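Local coordinates for extracellular ligand-binding receptor (Rhodopseudomonas palustris, PDB 4F06), which binds p-hydroxybenzoic acid and probably delivers such lignin-derived benzoates to an ABC transporter, at residues Glu52-Pro57 with Leu79-Asn84; Ser60-Gln65 with Ala87-Leu91. All coordinates share one frame; numbering follows the deposited sequence.

Interaction 1: Glu52-Pro57 with Leu79-Asn84; sequences EVSPNP and LYFTPN. With PHB (p-hydroxybenzoic acid), chain B.
E52 reaches with its carboxylate to the backbone of Y80 and F81, in the turn that leads into helix 82-88. Each segment runs from the loop after a strand (43-51, 75-78) into the start of a helix, in one lobe of a periplasmic binding protein. CG of E52 lies anti to the backbone N (chi1 174°), and the extended chain carries the acid straight to the turn. Y80 N bonds E52 OE1 at 2.8 Å and F81 N bonds E52 OE2 at 2.9 Å, both on syn lone pairs. E52 OE2 takes a second N-H, the third for the carboxylate, on its anti side, from N84 ND2 at 2.7 Å. The carboxylate and amide planes stand 70° apart. An alanine here would probably leave the N-H groups of Y80 and F81 without these acceptors and take away one of the two acceptors of N84 ND2. The other hydrogen of N84 ND2 goes to S54 O at 2.9 Å, above the carbonyl plane. N84 OD1 accepts from N56 N on an in-plane lone pair. The amide is thus fixed at both ends.

The turn also serves the ligand. T82 N and OG1 bond the two carboxylate oxygens of p-hydroxybenzoic acid, and PHB C6 lies over one face of the Y80 ring, offset toward its rim. The F81 ring lies between P55 and Y80: CG of P55 sits 3.8 Å from the ring centroid, while Y80 CD2 lies over the opposite face.

Interaction 2: Ser60-Gln65 with Ala87-Leu91; sequences SKALAQ and AVAPL
L91 lays its two methyl groups against the aliphatic parts of K61 and Q65. L91 CD1 meets CG of Q65 at 3.8 Å and also touches CG of K61. L91 CD2 lies 3.7 Å from CE of K61. The same methyl, L91 CD2, is 3.5 Å from NE2 of Q65, a contact of packing and not a hydrogen bond. K61 starts with CG anti to its backbone N (chi1 -173°) and stays extended to the end. Its methylenes therefore run past L91 and cross it obliquely, and the ammonium group is carried beyond the leucine. Q65 is extended too, but it meets L91 at about a right angle. These two long polar chains border the leucine at the exposed margin of the contact.

Deeper in, the side chains are short. CB of A64 touches CG1 of V88 at 3.8 Å and lies 4.1 Å from CD1 of L91. The other V88 methyl, CG2, rests 3.7 Å from S60 O. The first torsion of V88 (chi1 175°) sets CG1 anti to the backbone N and CG2 beside it, and both branches face helix 57-69. The backbones come close here, with CA of K61 and CA of V88 5.1 Å apart. No hydrogen bond crosses between the segments. S60 and A64 also touch I11 of strand 5-12, which places the buried side against the sheet. The arrangement is that of neighbouring helical segments packed on one side of a largely parallel sheet in an alpha/beta lobe, as in periplasmic binding proteins.

In the fold
Interactions 1 and 2 lie side by side in one lobe, with centres about 10 Å apart. Along the chain their segments alternate: 52-57, 60-65, 79-84, 87-91. The first two lie in the loop after strand 43-51 and on helix 57-69. The last two follow strand 75-78 and take in helix 82-88. These strands flank strand 5-12 in the same sheet. The contacts also touch directly, with S60 OG 3.3 Å from N84 CB and P57 O 3.4 Å from A87 CB. Interaction 1 joins the starts of the two helices beside the p-hydroxybenzoic acid pocket. Interaction 2 continues the pairing farther from the ligand, so polar bonding near the site gives way to apolar packing.

Interaction 1: Glu52-Pro57 with Leu79-Asn84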
ATOM      1  N   GLU A  52       8.959  -3.304 -12.993  1.00  8.88           N
ATOM      2  CA  GLU A  52       8.897  -4.479 -12.203  1.00  9.48           C
ATOM      3  C   GLU A  52       8.008  -5.597 -12.789  1.00  8.42           C
ATOM      4  O   GLU A  52       8.282  -6.810 -12.563  1.00  9.26           O
ATOM      5  CB  GLU A  52       8.299  -3.929 -10.892  1.00 14.27           C
ATOM      6  CG  GLU A  52       7.953  -4.904  -9.863  1.00 14.84           C
ATOM      7  CD  GLU A  52       7.460  -4.275  -8.555  1.00  8.61           C
ATOM      8  OE1 GLU A  52       7.405  -3.005  -8.409  1.00  9.07           O
ATOM      9  OE2 GLU A  52       7.119  -5.072  -7.711  1.00  8.74           O
ATOM     10  N   VAL A  53       6.942  -5.191 -13.470  1.00  8.48           N
ATOM     11  CA  VAL A  53       5.961  -6.091 -14.165  1.00  7.85           C
ATOM     12  C   VAL A  53       5.098  -7.016 -13.255  1.00  7.81           C
ATOM     13  O   VAL A  53       3.866  -6.933 -13.278  1.00 10.04           O
ATOM     14  CB  VAL A  53       6.610  -6.920 -15.311  1.00  8.69           C
ATOM     15  CG1 VAL A  53       5.515  -7.692 -16.073  1.00 11.87           C
ATOM     16  CG2 VAL A  53       7.364  -6.018 -16.271  1.00 11.59           C
ATOM     17  N   SER A  54       5.741  -7.898 -12.507  1.00  7.62           N
ATOM     18  CA  SER A  54       5.042  -8.975 -11.820  1.00  7.71           C
ATOM     19  C   SER A  54       5.945  -9.433 -10.663  1.00  7.79           C
ATOM     20  O   SER A  54       7.085  -8.986 -10.568  1.00  8.05           O
ATOM     21  CB  SER A  54       4.771 -10.154 -12.787  1.00 10.49           C
ATOM     22  OG  SER A  54       5.985 -10.807 -13.129  1.00 10.49           O
ATOM     23  N   PRO A  55       5.454 -10.351  -9.824  1.00  8.08           N
ATOM     24  CA  PRO A  55       6.321 -10.962  -8.795  1.00  8.56           C
ATOM     25  C   PRO A  55       7.438 -11.778  -9.485  1.00  8.39           C
ATOM     26  O   PRO A  55       7.180 -12.852 -10.051  1.00 10.10           O
ATOM     27  CB  PRO A  55       5.353 -11.847  -7.992  1.00  9.02           C
ATOM     28  CG  PRO A  55       3.980 -11.220  -8.223  1.00  9.91           C
ATOM     29  CD  PRO A  55       4.041 -10.789  -9.674  1.00  9.49           C
ATOM     30  N   ASN A  56       8.667 -11.273  -9.447  1.00  7.95           N
ATOM     31  CA  ASN A  56       9.724 -11.817 -10.297  1.00  7.46           C
ATOM     32  C   ASN A  56      11.001 -11.272  -9.662  1.00  7.17           C
ATOM     33  O   ASN A  56      11.548 -10.219 -10.064  1.00  7.58           O
ATOM     34  CB  ASN A  56       9.544 -11.347 -11.745  1.00  7.97           C
ATOM     35  CG  ASN A  56      10.607 -11.895 -12.671  1.00  7.49           C
ATOM     36  OD1 ASN A  56      11.665 -12.370 -12.215  1.00  8.85           O
ATOM     37  ND2 ASN A  56      10.323 -11.826 -13.996  1.00  8.95           N
ATOM     38  N   PRO A  57      11.467 -11.970  -8.616  1.00  6.49           N
ATOM     39  CA  PRO A  57      12.551 -11.405  -7.805  1.00  7.05           C
ATOM     40  C   PRO A  57      13.843 -11.113  -8.558  1.00  7.13           C
ATOM     41  O   PRO A  57      14.417 -10.073  -8.386  1.00  7.92           O
ATOM     42  CB  PRO A  57      12.735 -12.507  -6.713  1.00  9.95           C
ATOM     43  CG  PRO A  57      11.369 -13.147  -6.565  1.00 10.18           C
ATOM     44  CD  PRO A  57      10.834 -13.154  -7.971  1.00  8.27           C
ATOM     45  N   LEU A  79       8.674  -0.452  -5.600  1.00  6.03           N
ATOM     46  CA  LEU A  79       8.513  -1.885  -5.251  1.00  5.89           C
ATOM     47  C   LEU A  79       7.080  -2.187  -4.875  1.00  5.55           C
ATOM     48  O   LEU A  79       6.673  -2.115  -3.692  1.00  6.42           O
ATOM     49  CB  LEU A  79       9.543  -2.397  -4.212  1.00  6.59           C
ATOM     50  CG  LEU A  79      11.017  -2.428  -4.649  1.00  7.85           C
ATOM     51  CD1 LEU A  79      11.199  -3.396  -5.830  1.00 10.53           C
ATOM     52  CD2 LEU A  79      11.626  -1.058  -4.916  1.00 10.59           C
ATOM     53  N   TYR A  80       6.300  -2.540  -5.888  1.00  5.82           N
ATOM     54  CA  TYR A  80       4.908  -2.879  -5.655  1.00  5.79           C
ATOM     55  C   TYR A  80       4.767  -4.199  -4.849  1.00  5.04           C
ATOM     56  O   TYR A  80       4.016  -4.258  -3.861  1.00  5.53           O
ATOM     57  CB  TYR A  80       4.169  -3.002  -6.991  1.00  6.79           C
ATOM     58  CG  TYR A  80       2.669  -3.051  -6.843  1.00  5.78           C
ATOM     59  CD1 TYR A  80       1.979  -1.966  -6.285  1.00  6.07           C
ATOM     60  CD2 TYR A  80       1.938  -4.185  -7.241  1.00  5.88           C
ATOM     61  CE1 TYR A  80       0.594  -2.015  -6.115  1.00  6.80           C
ATOM     62  CE2 TYR A  80       0.542  -4.234  -7.121  1.00  6.05           C
ATOM     63  CZ  TYR A  80      -0.115  -3.153  -6.545  1.00  6.15           C
ATOM     64  OH  TYR A  80      -1.485  -3.137  -6.337  1.00  7.19           O
ATOM     65  N   PHE A  81       5.474  -5.255  -5.292  1.00  5.46           N
ATOM     66  CA  PHE A  81       5.295  -6.571  -4.699  1.00  5.54           C
ATOM     67  C   PHE A  81       6.341  -6.899  -3.632  1.00  5.46           C
ATOM     68  O   PHE A  81       7.550  -6.701  -3.851  1.00  6.52           O
ATOM     69  CB  PHE A  81       5.340  -7.649  -5.798  1.00  6.39           C
ATOM     70  CG  PHE A  81       4.149  -7.608  -6.755  1.00  5.45           C
ATOM     71  CD1 PHE A  81       2.899  -8.001  -6.287  1.00  6.79           C
ATOM     72  CD2 PHE A  81       4.296  -7.214  -8.074  1.00  5.74           C
ATOM     73  CE1 PHE A  81       1.799  -7.998  -7.130  1.00  7.59           C
ATOM     74  CE2 PHE A  81       3.188  -7.217  -8.923  1.00  6.38           C
ATOM     75  CZ  PHE A  81       1.934  -7.625  -8.457  1.00  7.73           C
ATOM     76  N   THR A  82       5.854  -7.513  -2.580  1.00  5.24           N
ATOM     77  CA  THR A  82       6.760  -7.976  -1.512  1.00  5.74           C
ATOM     78  C   THR A  82       7.972  -8.784  -2.004  1.00  6.10           C
ATOM     79  O   THR A  82       9.080  -8.476  -1.616  1.00  6.41           O
ATOM     80  CB  THR A  82       5.961  -8.741  -0.442  1.00  5.31           C
ATOM     81  OG1 THR A  82       5.254  -7.827   0.382  1.00  6.29           O
ATOM     82  CG2 THR A  82       6.857  -9.591   0.460  1.00  6.44           C
ATOM     83  N   PRO A  83       7.782  -9.843  -2.818  1.00  6.24           N
ATOM     84  CA  PRO A  83       8.944 -10.648  -3.229  1.00  6.82           C
ATOM     85  C   PRO A  83       9.979  -9.849  -3.986  1.00  6.78           C
ATOM     86  O   PRO A  83      11.159 -10.174  -3.972  1.00  7.43           O
ATOM     87  CB  PRO A  83       8.329 -11.801  -4.073  1.00  8.11           C
ATOM     88  CG  PRO A  83       6.922 -11.323  -4.400  1.00  8.91           C
ATOM     89  CD  PRO A  83       6.519 -10.517  -3.189  1.00  6.68           C
ATOM     90  N   ASN A  84       9.550  -8.822  -4.692  1.00  6.52           N
ATOM     91  CA  ASN A  84      10.493  -7.964  -5.406  1.00  6.30           C
ATOM     92  C   ASN A  84      11.275  -7.082  -4.466  1.00  6.73           C
ATOM     93  O   ASN A  84      12.508  -6.972  -4.578  1.00  7.55           O
ATOM     94  CB  ASN A  84       9.752  -7.165  -6.482  1.00  7.06           C
ATOM     95  CG  ASN A  84       9.161  -8.068  -7.551  1.00  6.87           C
ATOM     96  OD1 ASN A  84       9.661  -9.202  -7.802  1.00  8.53           O
ATOM     97  ND2 ASN A  84       8.139  -7.566  -8.256  1.00  7.23           N
TER
HETATM   98  C1' PHB B 401       2.656  -6.657  -1.665  1.00  5.03           C
HETATM   99  O1' PHB B 401       3.238  -6.422  -0.597  1.00  5.40           O
HETATM  100  O2' PHB B 401       3.061  -7.547  -2.490  1.00  5.57           O
HETATM  101  C1  PHB B 401       1.397  -5.902  -1.956  1.00  5.47           C
HETATM  102  C2  PHB B 401       0.627  -5.376  -0.902  1.00  5.23           C
HETATM  103  C3  PHB B 401      -0.556  -4.726  -1.163  1.00  5.87           C
HETATM  104  C4  PHB B 401      -1.021  -4.614  -2.457  1.00  5.78           C
HETATM  105  C5  PHB B 401      -0.284  -5.131  -3.503  1.00  6.07           C
HETATM  106  C6  PHB B 401       0.917  -5.790  -3.271  1.00  6.13           C
HETATM  107  O4  PHB B 401      -2.197  -4.030  -2.759  1.00  6.32           O

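Interaction 2: Ser60-Gln65 with Ala87-Leu91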
ATOM      1  N   SER A  60      13.648  -7.904 -10.546  1.00  6.71           N
ATOM      2  CA  SER A  60      13.777  -6.663  -9.761  1.00  6.67           C
ATOM      3  C   SER A  60      15.181  -6.469  -9.194  1.00  6.79           C
ATOM      4  O   SER A  60      15.681  -5.346  -9.188  1.00  7.33           O
ATOM      5  CB  SER A  60      12.760  -6.618  -8.638  1.00  8.21           C
ATOM      6  OG  SER A  60      11.479  -6.154  -9.121  1.00  9.17           O
ATOM      7  N   LYS A  61      15.841  -7.571  -8.808  1.00  7.28           N
ATOM      8  CA  LYS A  61      17.233  -7.482  -8.400  1.00  7.47           C
ATOM      9  C   LYS A  61      18.099  -6.897  -9.524  1.00  7.47           C
ATOM     10  O   LYS A  61      18.908  -5.994  -9.312  1.00  8.47           O
ATOM     11  CB  LYS A  61      17.746  -8.852  -7.941  1.00  9.84           C
ATOM     12  CG  LYS A  61      19.139  -8.815  -7.348  1.00 15.55           C
ATOM     13  CD  LYS A  61      19.599 -10.212  -6.930  1.00 19.75           C
ATOM     14  CE  LYS A  61      21.006 -10.188  -6.376  1.00 31.55           C
ATOM     15  NZ  LYS A  61      21.461 -11.575  -6.089  1.00 44.45           N
ATOM     16  N   ALA A  62      17.904  -7.419 -10.751  1.00  7.14           N
ATOM     17  CA  ALA A  62      18.694  -6.960 -11.882  1.00  7.37           C
ATOM     18  C   ALA A  62      18.392  -5.497 -12.192  1.00  7.43           C
ATOM     19  O   ALA A  62      19.304  -4.736 -12.517  1.00  8.22           O
ATOM     20  CB  ALA A  62      18.452  -7.853 -13.087  1.00  9.91           C
ATOM     21  N   LEU A  63      17.126  -5.076 -12.099  1.00  7.09           N
ATOM     22  CA  LEU A  63      16.820  -3.667 -12.365  1.00  7.30           C
ATOM     23  C   LEU A  63      17.515  -2.779 -11.338  1.00  6.88           C
ATOM     24  O   LEU A  63      18.047  -1.725 -11.705  1.00  7.54           O
ATOM     25  CB  LEU A  63      15.309  -3.436 -12.275  1.00  7.94           C
ATOM     26  CG  LEU A  63      14.444  -4.056 -13.388  1.00  8.80           C
ATOM     27  CD1 LEU A  63      12.977  -3.877 -13.007  1.00 11.06           C
ATOM     28  CD2 LEU A  63      14.763  -3.487 -14.751  1.00 10.83           C
ATOM     29  N   ALA A  64      17.482  -3.186 -10.073  1.00  6.42           N
ATOM     30  CA  ALA A  64      18.147  -2.380  -9.040  1.00  7.16           C
ATOM     31  C   ALA A  64      19.649  -2.268  -9.290  1.00  7.31           C
ATOM     32  O   ALA A  64      20.232  -1.189  -9.141  1.00  7.85           O
ATOM     33  CB  ALA A  64      17.833  -2.979  -7.681  1.00  8.05           C
ATOM     34  N   GLN A  65      20.260  -3.406  -9.639  1.00  7.64           N
ATOM     35  CA  GLN A  65      21.703  -3.387  -9.893  1.00  8.59           C
ATOM     36  C   GLN A  65      22.026  -2.510 -11.104  1.00  8.18           C
ATOM     37  O   GLN A  65      23.018  -1.786 -11.065  1.00  9.52           O
ATOM     38  CB  GLN A  65      22.226  -4.811 -10.096  1.00  9.66           C
ATOM     39  CG  GLN A  65      22.177  -5.577  -8.797  1.00 11.02           C
ATOM     40  CD  GLN A  65      22.509  -7.036  -8.921  1.00 14.45           C
ATOM     41  OE1 GLN A  65      22.298  -7.650  -9.981  1.00 19.80           O
ATOM     42  NE2 GLN A  65      23.067  -7.604  -7.835  1.00 20.91           N
ATOM     43  N   ALA A  87      13.945  -9.157  -2.774  1.00  7.85           N
ATOM     44  CA  ALA A  87      15.102  -9.451  -3.619  1.00  9.13           C
ATOM     45  C   ALA A  87      16.100  -8.299  -3.626  1.00  8.40           C
ATOM     46  O   ALA A  87      17.306  -8.528  -3.716  1.00  9.75           O
ATOM     47  CB  ALA A  87      14.621  -9.761  -5.039  1.00 11.00           C
ATOM     48  N   VAL A  88      15.607  -7.073  -3.525  1.00  6.89           N
ATOM     49  CA  VAL A  88      16.473  -5.888  -3.614  1.00  7.42           C
ATOM     50  C   VAL A  88      17.103  -5.564  -2.244  1.00  7.10           C
ATOM     51  O   VAL A  88      18.251  -5.134  -2.176  1.00  8.39           O
ATOM     52  CB  VAL A  88      15.669  -4.681  -4.156  1.00  7.30           C
ATOM     53  CG1 VAL A  88      16.518  -3.424  -4.125  1.00  9.18           C
ATOM     54  CG2 VAL A  88      15.216  -4.991  -5.571  1.00  8.96           C
ATOM     55  N   ALA A  89      16.368  -5.823  -1.151  1.00  7.15           N
ATOM     56  CA  ALA A  89      16.811  -5.436   0.204  1.00  7.29           C
ATOM     57  C   ALA A  89      18.271  -5.801   0.556  1.00  6.85           C
ATOM     58  O   ALA A  89      18.986  -4.943   1.080  1.00  7.55           O
ATOM     59  CB  ALA A  89      15.857  -6.030   1.222  1.00  9.04           C
ATOM     60  N   PRO A  90      18.713  -7.051   0.288  1.00  7.84           N
ATOM     61  CA  PRO A  90      20.065  -7.451   0.758  1.00  9.04           C
ATOM     62  C   PRO A  90      21.174  -6.691  -0.019  1.00  8.84           C
ATOM     63  O   PRO A  90      22.322  -6.725   0.424  1.00 12.95           O
ATOM     64  CB  PRO A  90      20.105  -9.006   0.613  1.00 12.34           C
ATOM     65  CG  PRO A  90      18.985  -9.313  -0.295  1.00 14.13           C
ATOM     66  CD  PRO A  90      17.974  -8.215  -0.267  1.00  9.14           C
ATOM     67  N   LEU A  91      20.893  -5.988  -1.136  1.00  8.89           N
ATOM     68  CA  LEU A  91      21.896  -5.280  -1.980  1.00 10.68           C
ATOM     69  C   LEU A  91      22.292  -3.961  -1.349  1.00  8.97           C
ATOM     70  O   LEU A  91      23.340  -3.401  -1.659  1.00  9.10           O
ATOM     71  CB  LEU A  91      21.326  -4.970  -3.459  1.00 13.11           C
ATOM     72  CG  LEU A  91      20.742  -6.110  -4.246  1.00 16.65           C
ATOM     73  CD1 LEU A  91      20.204  -5.518  -5.503  1.00 18.00           C
ATOM     74  CD2 LEU A  91      21.866  -7.087  -4.545  1.00 22.58           C
TER